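Local coordinates for tail fiber protein (Pseudomonas aeruginosa, PDB 6CL6), which serves as the receptor-binding fiber of the R2 pyocin, a contractile injection system, and probably attaches the particle to the surface of target bacteria, at the interface of chains A and B. Sequence-based numbering; all coordinates share one arbitrary frame. Chains: chain A/B, Tail fiber protein.

The interface of chains A and B. Residues chain A 148, 170, 172, 186; chain B 146, 174-176, 184.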
ATOM      1  N   TRP A 148      30.813  -7.552 -26.499  1.00 11.43           N
ATOM      2  CA  TRP A 148      29.377  -7.418 -26.422  1.00  9.17           C
ATOM      3  C   TRP A 148      28.745  -8.089 -27.638  1.00  9.80           C
ATOM      4  O   TRP A 148      29.288  -8.048 -28.739  1.00 15.64           O
ATOM      5  CB  TRP A 148      28.902  -5.965 -26.303  1.00 17.83           C
ATOM      6  CG  TRP A 148      29.326  -5.018 -27.364  1.00  8.87           C
ATOM      7  CD1 TRP A 148      30.592  -4.621 -27.641  1.00 14.13           C
ATOM      8  CD2 TRP A 148      28.481  -4.302 -28.261  1.00 10.71           C
ATOM      9  NE1 TRP A 148      30.589  -3.706 -28.662  1.00 13.71           N
ATOM     10  CE2 TRP A 148      29.305  -3.490 -29.060  1.00 14.55           C
ATOM     11  CE3 TRP A 148      27.098  -4.261 -28.465  1.00 16.96           C
ATOM     12  CZ2 TRP A 148      28.802  -2.660 -30.036  1.00 13.41           C
ATOM     13  CZ3 TRP A 148      26.594  -3.441 -29.432  1.00 13.65           C
ATOM     14  CH2 TRP A 148      27.454  -2.663 -30.222  1.00 16.95           C
ATOM     15  N   LEU A 170      20.819  -7.174 -25.301  1.00 10.85           N
ATOM     16  CA  LEU A 170      22.243  -6.905 -25.415  1.00 10.08           C
ATOM     17  C   LEU A 170      23.029  -7.518 -24.274  1.00 12.73           C
ATOM     18  O   LEU A 170      22.860  -7.135 -23.107  1.00 16.03           O
ATOM     19  CB  LEU A 170      22.488  -5.387 -25.454  1.00  9.98           C
ATOM     20  CG  LEU A 170      23.849  -4.961 -25.955  1.00 11.66           C
ATOM     21  CD1 LEU A 170      24.086  -5.393 -27.375  1.00 19.41           C
ATOM     22  CD2 LEU A 170      23.974  -3.466 -25.834  1.00 18.04           C
ATOM     23  N   HIS A 172      26.671  -7.930 -22.460  1.00  6.92           N
ATOM     24  CA  HIS A 172      28.046  -7.494 -22.249  1.00  9.42           C
ATOM     25  C   HIS A 172      28.799  -8.522 -21.418  1.00  9.63           C
ATOM     26  O   HIS A 172      28.259  -9.063 -20.445  1.00 11.23           O
ATOM     27  CB  HIS A 172      28.135  -6.150 -21.525  1.00  8.35           C
ATOM     28  CG  HIS A 172      28.066  -4.964 -22.419  1.00 11.37           C
ATOM     29  ND1 HIS A 172      26.876  -4.386 -22.792  1.00 14.58           N
ATOM     30  CD2 HIS A 172      29.043  -4.224 -23.002  1.00 18.27           C
ATOM     31  CE1 HIS A 172      27.117  -3.340 -23.565  1.00 18.28           C
ATOM     32  NE2 HIS A 172      28.423  -3.234 -23.724  1.00 18.78           N
ATOM     33  N   GLN A 186      20.750  -6.392 -21.198  1.00 13.73           N
ATOM     34  CA  GLN A 186      19.736  -5.345 -21.331  1.00 12.49           C
ATOM     35  C   GLN A 186      18.682  -5.838 -22.319  1.00 13.64           C
ATOM     36  O   GLN A 186      18.959  -6.006 -23.514  1.00 12.96           O
ATOM     37  CB  GLN A 186      20.394  -4.043 -21.781  1.00  8.11           C
ATOM     38  CG  GLN A 186      19.410  -2.899 -22.024  1.00  7.98           C
ATOM     39  CD  GLN A 186      20.087  -1.627 -22.512  1.00 13.37           C
ATOM     40  OE1 GLN A 186      21.320  -1.495 -22.503  1.00 13.76           O
ATOM     41  NE2 GLN A 186      19.277  -0.685 -22.949  1.00 14.64           N
TER
ATOM     42  N   SER B 146      27.434   3.906 -32.230  1.00 12.40           N
ATOM     43  CA  SER B 146      28.087   3.423 -31.024  1.00 11.08           C
ATOM     44  C   SER B 146      29.109   4.425 -30.509  1.00 13.61           C
ATOM     45  O   SER B 146      29.843   5.056 -31.281  1.00 16.84           O
ATOM     46  CB  SER B 146      28.790   2.090 -31.289  1.00 11.00           C
ATOM     47  OG  SER B 146      27.892   1.027 -31.407  1.00 10.96           O
ATOM     48  N   TYR B 174      25.033   1.704 -27.923  1.00 13.08           N
ATOM     49  CA  TYR B 174      25.478   0.412 -28.454  1.00 17.15           C
ATOM     50  C   TYR B 174      24.595   0.087 -29.653  1.00 10.78           C
ATOM     51  O   TYR B 174      23.473  -0.390 -29.487  1.00 12.25           O
ATOM     52  CB  TYR B 174      25.399  -0.668 -27.393  1.00 13.62           C
ATOM     53  CG  TYR B 174      26.110  -0.344 -26.119  1.00 12.71           C
ATOM     54  CD1 TYR B 174      27.473  -0.445 -26.009  1.00 18.06           C
ATOM     55  CD2 TYR B 174      25.394   0.067 -25.013  1.00 10.30           C
ATOM     56  CE1 TYR B 174      28.111  -0.151 -24.821  1.00 10.66           C
ATOM     57  CE2 TYR B 174      26.006   0.343 -23.832  1.00 18.71           C
ATOM     58  CZ  TYR B 174      27.354   0.252 -23.730  1.00 13.16           C
ATOM     59  OH  TYR B 174      27.948   0.566 -22.532  1.00 23.18           O
ATOM     60  N   ALA B 175      25.095   0.353 -30.875  1.00 10.92           N
ATOM     61  CA  ALA B 175      24.318   0.153 -32.096  1.00 12.07           C
ATOM     62  C   ALA B 175      24.547  -1.265 -32.619  1.00 14.66           C
ATOM     63  O   ALA B 175      25.350  -1.518 -33.510  1.00 11.30           O
ATOM     64  CB  ALA B 175      24.671   1.196 -33.157  1.00 13.70           C
ATOM     65  N   ALA B 176      23.870  -2.218 -31.998  1.00 17.63           N
ATOM     66  CA  ALA B 176      24.055  -3.608 -32.377  1.00 17.91           C
ATOM     67  C   ALA B 176      23.713  -3.791 -33.849  1.00 20.20           C
ATOM     68  O   ALA B 176      24.422  -4.480 -34.588  1.00 18.50           O
ATOM     69  CB  ALA B 176      23.191  -4.489 -31.465  1.00 15.24           C
ATOM     70  N   THR B 184      22.149   3.846 -22.760  1.00 10.42           N
ATOM     71  CA  THR B 184      22.099   4.046 -21.323  1.00 10.30           C
ATOM     72  C   THR B 184      22.474   5.493 -21.016  1.00 10.37           C
ATOM     73  O   THR B 184      23.248   6.127 -21.764  1.00 11.22           O
ATOM     74  CB  THR B 184      23.049   3.091 -20.552  1.00 10.14           C
ATOM     75  OG1 THR B 184      24.416   3.406 -20.849  1.00 10.15           O
ATOM     76  CG2 THR B 184      22.749   1.637 -20.918  1.00 13.34           C
TER
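Strands 147-151, 169-177 and 180-187 of chain A face strands 169-175 and 180-187 of chain B, together with the loop residues B:Ser146 and B:Ala176, in one patch of the subunit interface of the fiber, deposited as an assembly of three copies; this packing presumably helps hold the chains together. B:Tyr174 is the centre of the patch, met by A:His172, A:Leu170 and A:Trp148. Its ring lies under the edge of A:His172: the imidazole comes edge-on with the planes 70° apart, and A:His172 CE1 stands 3.5 Å above the plane of the B:Tyr174 ring, over its centre. NE2 of the same imidazole edge reaches within 3.3 Å of B:Tyr174 CE1. On the chain A side, A:Trp148 CB covers one face of the imidazole near its rim, a second-shell contact that should limit how far the histidine can tilt.

Nearer the backbone, the tyrosine's CB is met by two hydrophobic side chains. A:Leu170 crosses the tyrosine at about a right angle and sets its CD2 methyl 3.5 Å from B:Tyr174 CB. A:Trp148 brings the outer corner of its benzo ring, CZ3, to 3.6 Å from the same carbon. A chi1 of 57° places the indole between its own backbone N and carbonyl carbon, turned so that the six-membered ring leads toward chain B. That ring also reaches the backbone of B:Ala176, whose N lies in the indole plane at its edge, while A:Leu170 CD1 packs against the edge from within chain A.

A:Gln186, extended beyond CG, makes a looser contact, its amide OE1 3.8 Å from the B:Thr184 CG2 methyl. Beside the indole's CH2, the B:Ser146 hydroxyl OG accepts a hydrogen bond of 2.9 Å from B:Ala175 N, nearly straight at 166°.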